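Local coordinates for protein beta-lactamase/D-alanine Carboxypeptidase (Yersinia pestis, PDB 3RJU) that probably acts as a serine hydrolase of the beta-lactamase and penicillin-binding protein family, cleaving beta-lactams or the terminal D-alanine of peptidoglycan peptides, at residues Ser21-Asn33 with Asn320-Lys334. Sequence-based numbering, arbitrary orientation.
Sequences SGAVGMALVVIDN and NIGVFVVVTRSQLTK
Ile31 and Gly322 pair through two backbone bonds near one end of an antiparallel strand couple, 25-32 against 321-328, in the central sheet of the serine beta-lactamase/penicillin-binding protein fold. An angle of 176° between strand directions and an axis separation of 4.8 Å establish the pairing, which brings the N-terminal and C-terminal parts of the chain together. Ala27 with Val326 and Val29 with Phe324 repeat the two-bond pattern; one bond from Asn33 N to Asn320 O extends it past the strand end. Strands 35-42 and 309-316 flank the couple.

Side chains alternate between two faces. On the face covered by helix 336-349, Leu28 reaches across with CD1, 3.6 Å from Val323 CG1 and also close to Val325 CB. The selenomethionine Met26 sets CG against Val327 CG2 at 3.7 Å; its CG lies anti to the backbone N (chi1 178°), carrying the selenium on beside the Val325 and Val327 methyls. Asp32 and Ile321 lie side by side, the carboxylate carbon CG 3.6 Å from Ile321 CG1, while OD2 is hydrogen-bonded to the OG of Ser1, which probably comes from the expression tag. The other face, with Ala27, Val29 and Ile31, meets helix 233-241; there Val29 CG2 comes to the edge of the Phe324 ring.

At the ends of the strands, Thr328 OG1 accepts a bent bond from Gly25 N (134° at the hydrogen). Beyond the strands, side-chain hydroxyls hold the turn where helix 6-20 ends in a Schellman motif at Gly22. Thr333 OG1 donates to Ser21 O at 2.8 Å and accepts a bond from Ser330 N, across the type I turn Ser330-Thr333 that Thr333 N closes on Ser330 O. Finally, Ser330 OG donates to a lone pair of Gly22 O, in the carbonyl plane, at 2.6 Å.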
loop_
_atom_site.group_PDB
_atom_site.type_symbol
_atom_site.label_atom_id
_atom_site.label_comp_id
_atom_site.label_asym_id
_atom_site.label_seq_id
_atom_site.Cartn_x
_atom_site.Cartn_y
_atom_site.Cartn_z
ATOM N N SER A 21 -3.408 19.848 -4.325
ATOM C CA SER A 21 -2.281 18.964 -4.066
ATOM C C SER A 21 -1.034 19.422 -4.821
ATOM O O SER A 21 0.036 18.854 -4.647
ATOM C CB SER A 21 -2.641 17.532 -4.468
ATOM O OG SER A 21 -2.723 17.434 -5.883
ATOM N N GLY A 22 -1.175 20.429 -5.684
ATOM C CA GLY A 22 -0.044 20.885 -6.478
ATOM C C GLY A 22 0.451 19.811 -7.439
ATOM O O GLY A 22 1.619 19.812 -7.824
ATOM N N ALA A 23 -0.423 18.884 -7.834
ATOM C CA ALA A 23 -0.013 17.804 -8.728
ATOM C C ALA A 23 0.568 18.282 -10.052
ATOM O O ALA A 23 0.078 19.241 -10.661
ATOM C CB ALA A 23 -1.189 16.863 -8.997
ATOM N N VAL A 24 1.581 17.558 -10.529
ATOM C CA VAL A 24 2.018 17.698 -11.912
ATOM C C VAL A 24 0.995 16.946 -12.770
ATOM O O VAL A 24 0.450 17.481 -13.748
ATOM C CB VAL A 24 3.410 17.083 -12.118
ATOM C CG1 VAL A 24 3.748 17.033 -13.610
ATOM C CG2 VAL A 24 4.473 17.876 -11.357
ATOM N N GLY A 25 0.724 15.693 -12.387
ATOM C CA GLY A 25 -0.316 14.899 -13.019
ATOM C C GLY A 25 -1.092 14.129 -11.975
ATOM O O GLY A 25 -0.589 13.888 -10.873
HETATM N N MSE A 26 -2.311 13.730 -12.315
HETATM C CA MSE A 26 -3.161 12.993 -11.382
HETATM C C MSE A 26 -4.070 12.017 -12.111
HETATM O O MSE A 26 -4.621 12.341 -13.182
HETATM C CB MSE A 26 -4.020 13.961 -10.566
HETATM C CG MSE A 26 -4.974 13.269 -9.600
HETATM SE SE MSE A 26 -5.868 14.592 -8.514
HETATM C CE MSE A 26 -7.655 13.981 -8.584
ATOM N N ALA A 27 -4.240 10.824 -11.533
ATOM C CA ALA A 27 -5.335 9.951 -11.922
ATOM C C ALA A 27 -6.173 9.622 -10.693
ATOM O O ALA A 27 -5.641 9.313 -9.622
ATOM C CB ALA A 27 -4.823 8.666 -12.570
ATOM N N LEU A 28 -7.490 9.673 -10.868
ATOM C CA LEU A 28 -8.444 9.411 -9.797
ATOM C C LEU A 28 -9.398 8.315 -10.272
ATOM O O LEU A 28 -9.955 8.404 -11.382
ATOM C CB LEU A 28 -9.246 10.691 -9.482
ATOM C CG LEU A 28 -10.323 10.594 -8.391
ATOM C CD1 LEU A 28 -9.719 10.428 -7.000
ATOM C CD2 LEU A 28 -11.184 11.855 -8.434
ATOM N N VAL A 29 -9.587 7.297 -9.433
ATOM C CA VAL A 29 -10.453 6.179 -9.754
ATOM C C VAL A 29 -11.458 6.055 -8.630
ATOM O O VAL A 29 -11.076 5.874 -7.463
ATOM C CB VAL A 29 -9.667 4.846 -9.840
ATOM C CG1 VAL A 29 -10.622 3.669 -10.096
ATOM C CG2 VAL A 29 -8.597 4.930 -10.930
ATOM N N VAL A 30 -12.741 6.136 -8.980
ATOM C CA VAL A 30 -13.805 6.048 -7.995
ATOM C C VAL A 30 -14.707 4.873 -8.342
ATOM O O VAL A 30 -15.201 4.776 -9.472
ATOM C CB VAL A 30 -14.652 7.355 -7.961
ATOM C CG1 VAL A 30 -15.784 7.252 -6.937
ATOM C CG2 VAL A 30 -13.768 8.563 -7.657
ATOM N N ILE A 31 -14.937 3.992 -7.370
ATOM C CA ILE A 31 -15.890 2.906 -7.539
ATOM C C ILE A 31 -16.992 3.123 -6.531
ATOM O O ILE A 31 -16.722 3.265 -5.350
ATOM C CB ILE A 31 -15.261 1.518 -7.300
ATOM C CG1 ILE A 31 -14.182 1.236 -8.342
ATOM C CG2 ILE A 31 -16.354 0.429 -7.352
ATOM C CD1 ILE A 31 -13.335 -0.017 -8.091
ATOM N N ASP A 32 -18.237 3.152 -6.998
ATOM C CA ASP A 32 -19.374 3.354 -6.112
ATOM C C ASP A 32 -20.463 2.408 -6.589
ATOM O O ASP A 32 -21.192 2.707 -7.533
ATOM C CB ASP A 32 -19.822 4.815 -6.165
ATOM C CG ASP A 32 -20.949 5.126 -5.186
ATOM O OD1 ASP A 32 -21.755 4.223 -4.858
ATOM O OD2 ASP A 32 -21.041 6.297 -4.765
ATOM N N ASN A 33 -20.558 1.250 -5.940
ATOM C CA ASN A 33 -21.468 0.187 -6.374
ATOM C C ASN A 33 -21.263 -0.121 -7.860
ATOM O O ASN A 33 -20.196 -0.594 -8.249
ATOM C CB ASN A 33 -22.921 0.547 -6.057
ATOM C CG ASN A 33 -23.866 -0.652 -6.156
ATOM O OD1 ASN A 33 -23.440 -1.814 -6.167
ATOM N ND2 ASN A 33 -25.163 -0.368 -6.221
ATOM N N ASN A 320 -19.823 -0.138 -0.437
ATOM C CA ASN A 320 -19.313 -0.447 -1.777
ATOM C C ASN A 320 -18.696 0.759 -2.459
ATOM O O ASN A 320 -18.870 0.941 -3.674
ATOM C CB ASN A 320 -20.427 -1.009 -2.655
ATOM C CG ASN A 320 -21.040 -2.246 -2.056
ATOM O OD1 ASN A 320 -20.333 -3.107 -1.511
ATOM N ND2 ASN A 320 -22.356 -2.328 -2.117
ATOM N N ILE A 321 -17.991 1.573 -1.678
ATOM C CA ILE A 321 -17.386 2.792 -2.187
ATOM C C ILE A 321 -15.894 2.739 -1.945
ATOM O O ILE A 321 -15.447 2.433 -0.833
ATOM C CB ILE A 321 -17.998 4.029 -1.502
ATOM C CG1 ILE A 321 -19.419 4.247 -2.038
ATOM C CG2 ILE A 321 -17.103 5.300 -1.705
ATOM C CD1 ILE A 321 -20.274 5.193 -1.190
ATOM N N GLY A 322 -15.120 3.018 -2.989
ATOM C CA GLY A 322 -13.678 3.094 -2.857
ATOM C C GLY A 322 -13.122 4.163 -3.774
ATOM O O GLY A 322 -13.610 4.328 -4.892
ATOM N N VAL A 323 -12.098 4.873 -3.306
ATOM C CA VAL A 323 -11.412 5.870 -4.103
ATOM C C VAL A 323 -9.920 5.619 -4.053
ATOM O O VAL A 323 -9.349 5.426 -2.984
ATOM C CB VAL A 323 -11.699 7.279 -3.593
ATOM C CG1 VAL A 323 -10.922 8.276 -4.427
ATOM C CG2 VAL A 323 -13.211 7.555 -3.684
ATOM N N PHE A 324 -9.298 5.590 -5.224
ATOM C CA PHE A 324 -7.849 5.516 -5.331
ATOM C C PHE A 324 -7.361 6.754 -6.078
ATOM O O PHE A 324 -7.924 7.125 -7.123
ATOM C CB PHE A 324 -7.433 4.285 -6.137
ATOM C CG PHE A 324 -5.962 4.245 -6.463
ATOM C CD1 PHE A 324 -5.021 4.028 -5.453
ATOM C CD2 PHE A 324 -5.513 4.412 -7.766
ATOM C CE1 PHE A 324 -3.660 3.990 -5.735
ATOM C CE2 PHE A 324 -4.154 4.379 -8.053
ATOM C CZ PHE A 324 -3.226 4.159 -7.033
ATOM N N VAL A 325 -6.300 7.376 -5.577
ATOM C CA VAL A 325 -5.750 8.529 -6.261
ATOM C C VAL A 325 -4.240 8.410 -6.332
ATOM O O VAL A 325 -3.596 7.876 -5.429
ATOM C CB VAL A 325 -6.156 9.878 -5.568
ATOM C CG1 VAL A 325 -5.611 9.935 -4.151
ATOM C CG2 VAL A 325 -5.677 11.061 -6.386
ATOM N N VAL A 326 -3.679 8.872 -7.441
ATOM C CA VAL A 326 -2.238 8.912 -7.591
ATOM C C VAL A 326 -1.884 10.297 -8.134
ATOM O O VAL A 326 -2.541 10.811 -9.068
ATOM C CB VAL A 326 -1.675 7.790 -8.523
ATOM C CG1 VAL A 326 -2.389 7.757 -9.883
ATOM C CG2 VAL A 326 -0.159 7.982 -8.697
ATOM N N VAL A 327 -0.879 10.909 -7.530
ATOM C CA VAL A 327 -0.403 12.218 -7.952
ATOM C C VAL A 327 1.105 12.180 -8.102
ATOM O O VAL A 327 1.804 11.573 -7.294
ATOM C CB VAL A 327 -0.806 13.290 -6.880
ATOM C CG1 VAL A 327 0.152 14.495 -6.854
ATOM C CG2 VAL A 327 -2.268 13.719 -7.045
ATOM N N THR A 328 1.624 12.799 -9.154
ATOM C CA THR A 328 3.042 13.103 -9.200
ATOM C C THR A 328 3.289 14.493 -8.570
ATOM O O THR A 328 2.596 15.471 -8.874
ATOM C CB THR A 328 3.574 13.051 -10.635
ATOM O OG1 THR A 328 2.633 13.705 -11.495
ATOM C CG2 THR A 328 3.754 11.608 -11.103
ATOM N N ARG A 329 4.260 14.567 -7.664
ATOM C CA ARG A 329 4.485 15.772 -6.860
ATOM C C ARG A 329 5.060 16.934 -7.663
ATOM O O ARG A 329 5.895 16.738 -8.536
ATOM C CB ARG A 329 5.479 15.471 -5.731
ATOM C CG ARG A 329 4.981 14.453 -4.693
ATOM C CD ARG A 329 5.922 14.470 -3.483
ATOM N NE ARG A 329 5.804 15.734 -2.762
ATOM C CZ ARG A 329 6.711 16.718 -2.789
ATOM N NH1 ARG A 329 6.491 17.850 -2.125
ATOM N NH2 ARG A 329 7.836 16.588 -3.482
ATOM N N SER A 330 4.635 18.151 -7.342
ATOM C CA SER A 330 5.508 19.290 -7.581
ATOM C C SER A 330 6.209 19.631 -6.260
ATOM O O SER A 330 5.929 19.020 -5.215
ATOM C CB SER A 330 4.714 20.498 -8.086
ATOM O OG SER A 330 3.868 20.990 -7.069
ATOM N N GLN A 331 7.113 20.606 -6.281
ATOM C CA GLN A 331 7.838 20.946 -5.068
ATOM C C GLN A 331 6.907 21.281 -3.884
ATOM O O GLN A 331 7.190 20.904 -2.743
ATOM C CB GLN A 331 8.813 22.100 -5.333
ATOM C CG GLN A 331 9.601 22.536 -4.116
ATOM C CD GLN A 331 10.517 21.455 -3.547
ATOM O OE1 GLN A 331 11.001 20.562 -4.267
ATOM N NE2 GLN A 331 10.767 21.537 -2.238
ATOM N N LEU A 332 5.799 21.973 -4.146
ATOM C CA LEU A 332 4.932 22.443 -3.060
ATOM C C LEU A 332 3.918 21.392 -2.581
ATOM O O LEU A 332 3.207 21.609 -1.596
ATOM C CB LEU A 332 4.214 23.751 -3.460
ATOM C CG LEU A 332 3.305 23.758 -4.691
ATOM C CD1 LEU A 332 2.011 23.043 -4.406
ATOM C CD2 LEU A 332 3.033 25.218 -5.089
ATOM N N THR A 333 3.870 20.240 -3.243
ATOM C CA THR A 333 2.870 19.225 -2.897
ATOM C C THR A 333 2.917 18.800 -1.421
ATOM O O THR A 333 3.974 18.418 -0.910
ATOM C CB THR A 333 3.023 17.988 -3.777
ATOM O OG1 THR A 333 2.726 18.343 -5.147
ATOM C CG2 THR A 333 2.086 16.859 -3.291
ATOM N N LYS A 334 1.766 18.886 -0.754
ATOM C CA LYS A 334 1.604 18.367 0.601
ATOM C C LYS A 334 0.614 17.202 0.563
ATOM O O LYS A 334 -0.494 17.329 0.049
ATOM C CB LYS A 334 1.078 19.452 1.558
ATOM C CG LYS A 334 0.812 18.943 3.005
ATOM C CD LYS A 334 0.103 20.023 3.854
ATOM C CE LYS A 334 0.277 19.840 5.365
ATOM N NZ LYS A 334 0.135 18.443 5.849
#